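Side-chain contacts in Dna-binding protein RAP1 (Saccharomyces cerevisiae, PDB 4BJT), which binds DNA at telomeres and gene regulatory sites and, through its C-terminal domain, binds the partner protein Rif1: residues T75-P80 / L145-D150; L130-G135 / P141-N146; E176-L181 / G188-R193. All coordinates share one frame; numbering follows the deposited sequence.

Contact 1: T75-P80 / L145-D150; sequences TDLFLP and LNMFKD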
loop_
_atom_site.group_PDB
_atom_site.type_symbol
_atom_site.label_atom_id
_atom_site.label_comp_id
_atom_site.label_asym_id
_atom_site.label_seq_id
_atom_site.Cartn_x
_atom_site.Cartn_y
_atom_site.Cartn_z
ATOM N N THR C 75 12.751 -7.622 -10.584
ATOM C CA THR C 75 12.130 -8.932 -10.862
ATOM C C THR C 75 11.871 -9.748 -9.602
ATOM O O THR C 75 11.123 -10.728 -9.685
ATOM C CB THR C 75 12.915 -9.725 -11.903
ATOM O OG1 THR C 75 14.211 -10.058 -11.374
ATOM C CG2 THR C 75 13.029 -8.996 -13.233
ATOM N N ASP C 76 12.430 -9.368 -8.434
ATOM C CA ASP C 76 12.050 -10.091 -7.218
ATOM C C ASP C 76 10.710 -9.631 -6.681
ATOM O O ASP C 76 10.155 -10.329 -5.839
ATOM C CB ASP C 76 13.096 -10.028 -6.111
ATOM C CG ASP C 76 13.326 -8.670 -5.606
ATOM O OD1 ASP C 76 13.693 -7.833 -6.398
ATOM O OD2 ASP C 76 13.101 -8.438 -4.395
ATOM N N LEU C 77 10.186 -8.475 -7.157
ATOM C CA LEU C 77 8.894 -7.927 -6.737
ATOM C C LEU C 77 7.793 -8.041 -7.795
ATOM O O LEU C 77 6.622 -8.158 -7.449
ATOM C CB LEU C 77 9.071 -6.452 -6.396
ATOM C CG LEU C 77 10.041 -6.140 -5.252
ATOM C CD1 LEU C 77 10.207 -4.633 -5.113
ATOM C CD2 LEU C 77 9.565 -6.736 -3.953
ATOM N N PHE C 78 8.182 -8.017 -9.078
ATOM C CA PHE C 78 7.251 -8.008 -10.202
ATOM C C PHE C 78 7.528 -9.102 -11.182
ATOM O O PHE C 78 8.684 -9.498 -11.400
ATOM C CB PHE C 78 7.338 -6.669 -10.916
ATOM C CG PHE C 78 6.934 -5.495 -10.057
ATOM C CD1 PHE C 78 5.607 -5.124 -9.946
ATOM C CD2 PHE C 78 7.883 -4.763 -9.368
ATOM C CE1 PHE C 78 5.242 -4.002 -9.208
ATOM C CE2 PHE C 78 7.511 -3.687 -8.565
ATOM C CZ PHE C 78 6.195 -3.298 -8.507
ATOM N N LEU C 79 6.449 -9.580 -11.803
ATOM C CA LEU C 79 6.469 -10.642 -12.803
ATOM C C LEU C 79 6.688 -10.067 -14.180
ATOM O O LEU C 79 6.514 -8.861 -14.405
ATOM C CB LEU C 79 5.115 -11.378 -12.770
ATOM C CG LEU C 79 4.885 -12.194 -11.512
ATOM C CD1 LEU C 79 3.443 -12.201 -11.113
ATOM C CD2 LEU C 79 5.403 -13.581 -11.657
ATOM N N PRO C 80 7.007 -10.932 -15.176
ATOM C CA PRO C 80 7.234 -10.412 -16.527
ATOM C C PRO C 80 6.089 -9.543 -17.077
ATOM O O PRO C 80 6.365 -8.553 -17.746
ATOM C CB PRO C 80 7.467 -11.683 -17.350
ATOM C CG PRO C 80 8.031 -12.643 -16.369
ATOM C CD PRO C 80 7.329 -12.361 -15.075
ATOM N N LEU C 145 2.787 4.710 -6.319
ATOM C CA LEU C 145 3.267 6.005 -6.795
ATOM C C LEU C 145 4.425 6.496 -5.966
ATOM O O LEU C 145 5.383 7.037 -6.508
ATOM C CB LEU C 145 2.165 7.055 -6.761
ATOM C CG LEU C 145 1.051 6.887 -7.789
ATOM C CD1 LEU C 145 -0.186 7.717 -7.393
ATOM C CD2 LEU C 145 1.539 7.259 -9.193
ATOM N N ASN C 146 4.323 6.365 -4.628
ATOM C CA ASN C 146 5.371 6.865 -3.741
ATOM C C ASN C 146 6.605 5.972 -3.770
ATOM O O ASN C 146 7.719 6.474 -3.784
ATOM C CB ASN C 146 4.824 7.103 -2.338
ATOM C CG ASN C 146 3.946 8.331 -2.333
ATOM O OD1 ASN C 146 4.420 9.440 -2.128
ATOM N ND2 ASN C 146 2.688 8.161 -2.599
ATOM N N MET C 147 6.427 4.658 -3.842
ATOM C CA MET C 147 7.534 3.722 -3.998
ATOM C C MET C 147 8.331 4.073 -5.245
ATOM O O MET C 147 9.557 4.170 -5.218
ATOM C CB MET C 147 6.974 2.294 -4.116
ATOM C CG MET C 147 8.047 1.231 -4.421
ATOM S SD MET C 147 7.184 -0.277 -4.909
ATOM C CE MET C 147 8.553 -1.416 -5.345
ATOM N N PHE C 148 7.631 4.249 -6.347
ATOM C CA PHE C 148 8.286 4.534 -7.615
ATOM C C PHE C 148 8.926 5.910 -7.668
ATOM O O PHE C 148 10.048 6.029 -8.175
ATOM C CB PHE C 148 7.302 4.402 -8.770
ATOM C CG PHE C 148 6.627 3.068 -9.005
ATOM C CD1 PHE C 148 7.204 1.888 -8.559
ATOM C CD2 PHE C 148 5.567 2.967 -9.890
ATOM C CE1 PHE C 148 6.629 0.655 -8.870
ATOM C CE2 PHE C 148 5.009 1.740 -10.199
ATOM C CZ PHE C 148 5.582 0.591 -9.733
ATOM N N LYS C 149 8.232 6.948 -7.171
ATOM C CA LYS C 149 8.800 8.296 -7.198
ATOM C C LYS C 149 10.032 8.379 -6.297
ATOM O O LYS C 149 11.042 8.960 -6.707
ATOM C CB LYS C 149 7.750 9.344 -6.781
ATOM C CG LYS C 149 8.181 10.796 -7.019
ATOM C CD LYS C 149 7.173 11.801 -6.457
ATOM C CE LYS C 149 7.691 13.217 -6.500
ATOM N NZ LYS C 149 6.638 14.198 -6.131
ATOM N N ASP C 150 9.956 7.818 -5.085
ATOM C CA ASP C 150 11.032 7.895 -4.094
ATOM C C ASP C 150 12.144 6.877 -4.318
ATOM O O ASP C 150 13.180 6.987 -3.660
ATOM C CB ASP C 150 10.476 7.694 -2.672
ATOM C CG ASP C 150 9.387 8.645 -2.180
ATOM O OD1 ASP C 150 9.293 9.772 -2.711
ATOM O OD2 ASP C 150 8.659 8.265 -1.227
#
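Met147 reaches out from helix 140-150 to meet Leu77, the two side chains approaching tip to tip with Met147 CE 3.6 Å from Leu77 CD1. The methionine gets there because CG lies anti to its backbone N (chi1 174°) and the chain stays extended to the methyl. Met147 CE also lies 4.1 Å from Phe78 CE2, at the ring edge and near its plane. Beside it the two phenylalanines come from opposite directions: Phe78 CZ lies 4.0 Å from Phe148 CE1, in the plane of the Phe148 ring and at its edge. The contact packs the loop between helices 56-59 and 80-83 against helix 140-150 in an all-helical domain. Phe78, Met147 and Phe148 are all buried in its packed part. Phe82 stacks on Phe78, and Phe125 of helix 123-132 touches both Leu77 and Met147.

Towards solvent the contact thins out at Leu77, which is partly exposed. The backbones stand apart too, with 12.0 Å between Leu77 CA and Met147 CA. Between these two segments the contact consists of hydrocarbon groups and a thioether methyl, which implies dispersion and exclusion of water rather than directional bonds.

Contact 2: L130-G135 / P141-N146; sequences LTCLSG and PRYFLN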
loop_
_atom_site.group_PDB
_atom_site.type_symbol
_atom_site.label_atom_id
_atom_site.label_comp_id
_atom_site.label_asym_id
_atom_site.label_seq_id
_atom_site.Cartn_x
_atom_site.Cartn_y
_atom_site.Cartn_z
ATOM N N LEU C 130 -0.606 -5.282 1.425
ATOM C CA LEU C 130 -1.926 -5.296 2.043
ATOM C C LEU C 130 -1.805 -5.229 3.557
ATOM O O LEU C 130 -2.550 -4.492 4.210
ATOM C CB LEU C 130 -2.694 -6.549 1.670
ATOM C CG LEU C 130 -3.483 -6.441 0.418
ATOM C CD1 LEU C 130 -3.849 -7.828 -0.117
ATOM C CD2 LEU C 130 -4.754 -5.578 0.665
ATOM N N THR C 131 -0.820 -5.950 4.110
ATOM C CA THR C 131 -0.601 -5.964 5.547
ATOM C C THR C 131 -0.175 -4.582 6.055
ATOM O O THR C 131 -0.712 -4.116 7.058
ATOM C CB THR C 131 0.405 -7.052 5.913
ATOM O OG1 THR C 131 -0.097 -8.314 5.444
ATOM C CG2 THR C 131 0.635 -7.143 7.407
ATOM N N CYS C 132 0.747 -3.912 5.374
ATOM C CA CYS C 132 1.189 -2.615 5.859
ATOM C C CYS C 132 0.172 -1.502 5.622
ATOM O O CYS C 132 0.283 -0.440 6.242
ATOM C CB CYS C 132 2.557 -2.245 5.325
ATOM S SG CYS C 132 2.553 -1.493 3.702
ATOM N N LEU C 133 -0.852 -1.758 4.772
ATOM C CA LEU C 133 -1.940 -0.821 4.564
ATOM C C LEU C 133 -3.106 -1.109 5.540
ATOM O O LEU C 133 -4.147 -0.470 5.407
ATOM C CB LEU C 133 -2.488 -0.902 3.131
ATOM C CG LEU C 133 -1.496 -0.591 2.008
ATOM C CD1 LEU C 133 -2.184 -0.608 0.654
ATOM C CD2 LEU C 133 -0.731 0.645 2.250
ATOM N N SER C 134 -2.972 -2.089 6.434
ATOM C CA SER C 134 -4.076 -2.515 7.326
ATOM C C SER C 134 -5.320 -2.914 6.493
ATOM O O SER C 134 -6.450 -2.688 6.927
ATOM C CB SER C 134 -4.433 -1.428 8.345
ATOM O OG SER C 134 -3.323 -1.031 9.124
ATOM N N GLY C 135 -5.086 -3.472 5.305
ATOM C CA GLY C 135 -6.135 -3.922 4.398
ATOM C C GLY C 135 -6.917 -2.845 3.670
ATOM O O GLY C 135 -7.937 -3.160 3.063
ATOM N N PRO C 141 -2.814 2.385 -4.676
ATOM C CA PRO C 141 -2.178 3.258 -5.681
ATOM C C PRO C 141 -1.129 4.189 -5.080
ATOM O O PRO C 141 -0.042 4.371 -5.625
ATOM C CB PRO C 141 -3.361 4.005 -6.296
ATOM C CG PRO C 141 -4.513 3.077 -6.090
ATOM C CD PRO C 141 -4.272 2.537 -4.696
ATOM N N ARG C 142 -1.433 4.728 -3.903
ATOM C CA ARG C 142 -0.528 5.591 -3.186
ATOM C C ARG C 142 0.800 4.866 -2.912
ATOM O O ARG C 142 1.873 5.463 -2.987
ATOM C CB ARG C 142 -1.201 5.960 -1.834
ATOM C CG ARG C 142 -0.440 6.973 -1.090
ATOM C CD ARG C 142 -1.135 7.367 0.216
ATOM N NE ARG C 142 -2.443 7.971 -0.025
ATOM C CZ ARG C 142 -3.223 8.482 0.934
ATOM N NH1 ARG C 142 -2.869 8.387 2.204
ATOM N NH2 ARG C 142 -4.378 9.061 0.626
ATOM N N TYR C 143 0.723 3.591 -2.540
ATOM C CA TYR C 143 1.915 2.812 -2.241
ATOM C C TYR C 143 2.823 2.798 -3.453
ATOM O O TYR C 143 3.996 3.159 -3.350
ATOM C CB TYR C 143 1.538 1.392 -1.808
ATOM C CG TYR C 143 2.722 0.586 -1.316
ATOM C CD1 TYR C 143 3.666 0.076 -2.207
ATOM C CD2 TYR C 143 2.954 0.412 0.044
ATOM C CE1 TYR C 143 4.776 -0.623 -1.755
ATOM C CE2 TYR C 143 4.030 -0.343 0.505
ATOM C CZ TYR C 143 4.946 -0.851 -0.392
ATOM O OH TYR C 143 6.005 -1.557 0.122
ATOM N N PHE C 144 2.293 2.413 -4.605
ATOM C CA PHE C 144 3.153 2.323 -5.810
ATOM C C PHE C 144 3.642 3.670 -6.299
ATOM O O PHE C 144 4.812 3.789 -6.653
ATOM C CB PHE C 144 2.443 1.562 -6.932
ATOM C CG PHE C 144 2.335 0.095 -6.635
ATOM C CD1 PHE C 144 3.447 -0.713 -6.676
ATOM C CD2 PHE C 144 1.136 -0.465 -6.252
ATOM C CE1 PHE C 144 3.359 -2.067 -6.359
ATOM C CE2 PHE C 144 1.060 -1.818 -5.909
ATOM C CZ PHE C 144 2.171 -2.603 -5.971
ATOM N N LEU C 145 2.787 4.710 -6.319
ATOM C CA LEU C 145 3.267 6.005 -6.795
ATOM C C LEU C 145 4.425 6.496 -5.966
ATOM O O LEU C 145 5.383 7.037 -6.508
ATOM C CB LEU C 145 2.165 7.055 -6.761
ATOM C CG LEU C 145 1.051 6.887 -7.789
ATOM C CD1 LEU C 145 -0.186 7.717 -7.393
ATOM C CD2 LEU C 145 1.539 7.259 -9.193
ATOM N N ASN C 146 4.323 6.365 -4.628
ATOM C CA ASN C 146 5.371 6.865 -3.741
ATOM C C ASN C 146 6.605 5.972 -3.770
ATOM O O ASN C 146 7.719 6.474 -3.784
ATOM C CB ASN C 146 4.824 7.103 -2.338
ATOM C CG ASN C 146 3.946 8.331 -2.333
ATOM O OD1 ASN C 146 4.420 9.440 -2.128
ATOM N ND2 ASN C 146 2.688 8.161 -2.599
#
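Tyr143 projects from helix 140-150 towards the end of helix 123-132, where Cys132 and Leu133 receive its ring. The closest approach is a sulfur-aromatic contact: Cys132 SG lies 3.7 Å from Tyr143 CE2 and 4.9 Å from the centroid of the Tyr143 ring. At 71° off the ring normal, the sulfur comes in obliquely along the CD2-CE2 side. Its chi1 of 84° sets SG between the backbone N and the carbonyl carbon, facing the tyrosine.

The apolar part is looser. Leu133 CD2 stands 4.3 Å from Tyr143 CD2, again oblique to the ring, and Ile129 and Phe125, about one and two turns back along helix 123-132, also pack on the tyrosine. The two helices are consecutive in this all-helical C-terminal domain, and the first ends in a Schellman motif: Ser134 takes a positive phi, and two bonds run back into the last turn, from Gly135 N to Leu130 O at 2.9 Å and from Ser134 N to Thr131 O at 3.1 Å. Gly135 also has positive phi, and backbone hydrogen bonds connect it to the bound peptide.

The hydrogen bonds of the side chains lie outside the apolar contact. Tyr143 OH is hydrogen-bonded to Asn153 OD1, which anchors the far end of the ring. Within helix 140-150, Asn146 ND2 donates to Arg142 O over 2.8 Å in a nearly straight bond (173°), with the carbonyl oxygen in the amide plane of the asparagine. That oxygen also accepts the helical bond from Asn146 N, while Asn146 ND2 has a further acceptor in Tyr58 O.

Contact 3: E176-L181 / G188-R193; sequences EQIRKL and GRMEMR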
loop_
_atom_site.group_PDB
_atom_site.type_symbol
_atom_site.label_atom_id
_atom_site.label_comp_id
_atom_site.label_asym_id
_atom_site.label_seq_id
_atom_site.Cartn_x
_atom_site.Cartn_y
_atom_site.Cartn_z
ATOM N N GLU C 176 5.394 11.062 22.934
ATOM C CA GLU C 176 5.997 11.756 21.784
ATOM C C GLU C 176 5.912 10.921 20.504
ATOM O O GLU C 176 5.599 11.459 19.436
ATOM C CB GLU C 176 7.473 12.087 22.085
ATOM C CG GLU C 176 8.188 12.939 21.041
ATOM C CD GLU C 176 7.853 14.419 21.064
ATOM O OE1 GLU C 176 7.941 15.034 22.152
ATOM O OE2 GLU C 176 7.569 14.979 19.980
ATOM N N GLN C 177 6.237 9.616 20.598
ATOM C CA GLN C 177 6.195 8.724 19.438
ATOM C C GLN C 177 4.771 8.555 18.937
ATOM O O GLN C 177 4.553 8.564 17.726
ATOM C CB GLN C 177 6.819 7.363 19.757
ATOM C CG GLN C 177 8.330 7.431 19.944
ATOM C CD GLN C 177 8.911 6.068 20.223
ATOM O OE1 GLN C 177 8.849 5.171 19.384
ATOM N NE2 GLN C 177 9.524 5.875 21.382
ATOM N N ILE C 178 3.797 8.462 19.865
ATOM C CA ILE C 178 2.378 8.356 19.503
ATOM C C ILE C 178 1.893 9.659 18.855
ATOM O O ILE C 178 1.135 9.585 17.875
ATOM C CB ILE C 178 1.517 7.921 20.717
ATOM C CG1 ILE C 178 1.883 6.492 21.172
ATOM C CG2 ILE C 178 0.018 8.034 20.430
ATOM C CD1 ILE C 178 1.645 5.407 20.175
ATOM N N ARG C 179 2.348 10.824 19.355
ATOM C CA ARG C 179 1.976 12.121 18.758
ATOM C C ARG C 179 2.428 12.165 17.291
ATOM O O ARG C 179 1.649 12.551 16.418
ATOM C CB ARG C 179 2.605 13.296 19.544
ATOM C CG ARG C 179 2.134 14.674 19.062
ATOM C CD ARG C 179 2.989 15.823 19.599
ATOM N NE ARG C 179 4.368 15.774 19.104
ATOM C CZ ARG C 179 4.773 16.126 17.882
ATOM N NH1 ARG C 179 3.898 16.571 16.981
ATOM N NH2 ARG C 179 6.055 16.032 17.550
ATOM N N LYS C 180 3.688 11.786 17.018
ATOM C CA LYS C 180 4.216 11.795 15.659
ATOM C C LYS C 180 3.500 10.781 14.770
ATOM O O LYS C 180 3.239 11.024 13.586
ATOM C CB LYS C 180 5.718 11.500 15.654
ATOM C CG LYS C 180 6.550 12.630 16.222
ATOM C CD LYS C 180 8.040 12.318 16.121
ATOM C CE LYS C 180 8.909 13.458 16.597
ATOM N NZ LYS C 180 10.340 13.246 16.243
ATOM N N LEU C 181 3.199 9.630 15.350
ATOM C CA LEU C 181 2.494 8.597 14.658
ATOM C C LEU C 181 1.087 9.019 14.250
ATOM O O LEU C 181 0.700 8.765 13.106
ATOM C CB LEU C 181 2.459 7.365 15.558
ATOM C CG LEU C 181 1.975 6.114 14.941
ATOM C CD1 LEU C 181 2.897 5.676 13.803
ATOM C CD2 LEU C 181 1.916 5.028 15.973
ATOM N N GLY C 188 -7.908 7.462 13.578
ATOM C CA GLY C 188 -8.686 6.342 13.056
ATOM C C GLY C 188 -7.812 5.196 12.611
ATOM O O GLY C 188 -8.048 4.038 12.968
ATOM N N ARG C 189 -6.763 5.509 11.834
ATOM C CA ARG C 189 -5.826 4.456 11.396
ATOM C C ARG C 189 -5.059 3.858 12.568
ATOM O O ARG C 189 -4.787 2.650 12.576
ATOM C CB ARG C 189 -4.808 5.001 10.387
ATOM C CG ARG C 189 -5.416 5.385 9.062
ATOM C CD ARG C 189 -4.347 5.426 8.001
ATOM N NE ARG C 189 -4.844 5.851 6.695
ATOM C CZ ARG C 189 -4.785 7.096 6.202
ATOM N NH1 ARG C 189 -4.261 8.089 6.924
ATOM N NH2 ARG C 189 -5.239 7.353 4.977
ATOM N N MET C 190 -4.660 4.704 13.524
ATOM C CA MET C 190 -3.938 4.225 14.701
ATOM C C MET C 190 -4.791 3.244 15.506
ATOM O O MET C 190 -4.296 2.170 15.872
ATOM C CB MET C 190 -3.406 5.345 15.569
ATOM C CG MET C 190 -2.616 4.787 16.719
ATOM S SD MET C 190 -1.875 5.981 17.790
ATOM C CE MET C 190 -3.354 6.593 18.666
ATOM N N GLU C 191 -6.076 3.550 15.677
ATOM C CA GLU C 191 -6.975 2.650 16.397
ATOM C C GLU C 191 -7.146 1.338 15.618
ATOM O O GLU C 191 -7.139 0.258 16.234
ATOM C CB GLU C 191 -8.318 3.310 16.674
ATOM C CG GLU C 191 -8.216 4.430 17.691
ATOM C CD GLU C 191 -7.701 4.071 19.075
ATOM O OE1 GLU C 191 -7.792 2.885 19.467
ATOM O OE2 GLU C 191 -7.209 4.988 19.775
ATOM N N MET C 192 -7.268 1.406 14.274
ATOM C CA MET C 192 -7.390 0.175 13.496
ATOM C C MET C 192 -6.128 -0.688 13.659
ATOM O O MET C 192 -6.220 -1.914 13.834
ATOM C CB MET C 192 -7.638 0.447 12.015
ATOM C CG MET C 192 -7.864 -0.849 11.247
ATOM S SD MET C 192 -8.206 -0.629 9.502
ATOM C CE MET C 192 -9.928 -0.400 9.560
ATOM N N ARG C 193 -4.954 -0.054 13.599
ATOM C CA ARG C 193 -3.678 -0.768 13.711
ATOM C C ARG C 193 -3.549 -1.470 15.077
ATOM O O ARG C 193 -3.121 -2.638 15.171
ATOM C CB ARG C 193 -2.501 0.204 13.475
ATOM C CG ARG C 193 -1.195 -0.506 13.135
ATOM C CD ARG C 193 -1.185 -0.989 11.698
ATOM N NE ARG C 193 0.076 -1.608 11.302
ATOM C CZ ARG C 193 0.229 -2.367 10.217
ATOM N NH1 ARG C 193 -0.786 -2.553 9.376
ATOM N NH2 ARG C 193 1.406 -2.941 9.956
#
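Met190 packs against Ile178 and Leu181 where helices 175-185 and 187-198 meet, two consecutive helices joined by a very short turn and strongly inclined to each other. Between the two segments the contacts are all apolar. Met190 SD lies 3.8 Å from Ile178 CG2, and Met190 CE 4.1 Å from the same CG2, so one branch of the isoleucine meets both atoms at the end of the methionine. The two side chains cross at about a right angle. Met190 runs out anti to its backbone N (chi1 -177°) and then bends at chi3, 73°, which swings CE out of line with the rest of the chain beside CG2. One turn further along, Leu181 CD2 makes a longer contact of 4.3 Å with Met190 SD. The backbones are nearest at this end, with Leu181 CA 7.8 Å from Met190 CA. Leu170 of helix 164-171 touches both Leu181 and Met190, adding a third helix to the cluster.

Charged interactions occupy other faces of the two helices. Arg193 forms a salt bridge with Asp167 and a cation-pi contact with Trp162, tying helix 187-198 to the chain that precedes helix 175-185. Arg189 pairs with Glu55, near the start of the modelled chain. On helix 175-185, Arg179, whose CB is directed away from helix 187-198, pairs with Glu176 in a salt bridge along one turn. Glu176 OE2 lies in the guanidinium plane, at its edge, 3.1 Å from Arg179 NH2, which meets that oxygen nearly along its C-O axis.

Contacts 1 and 2 share helix 140-150, using successive turns of it, and their centres are 12 Å apart; Phe78 CZ of contact 1 packs 3.8 Å from Phe144 CE1 of contact 2. Contact 2 lies almost at the centre of the chain and also bridges to contact 3, about 17 Å away between centres. There Arg193 NH1 probably hydrogen-bonds to Thr131 O at 2.8 Å and to Ser134 OG at 3.0 Å. Contacts 1 and 3 lie on opposite sides of the chain's centre, their nearest atoms about 11 Å apart. The bound peptide touches the segments of both contacts 2 and 3, packing on Leu130, Thr131 and Met192.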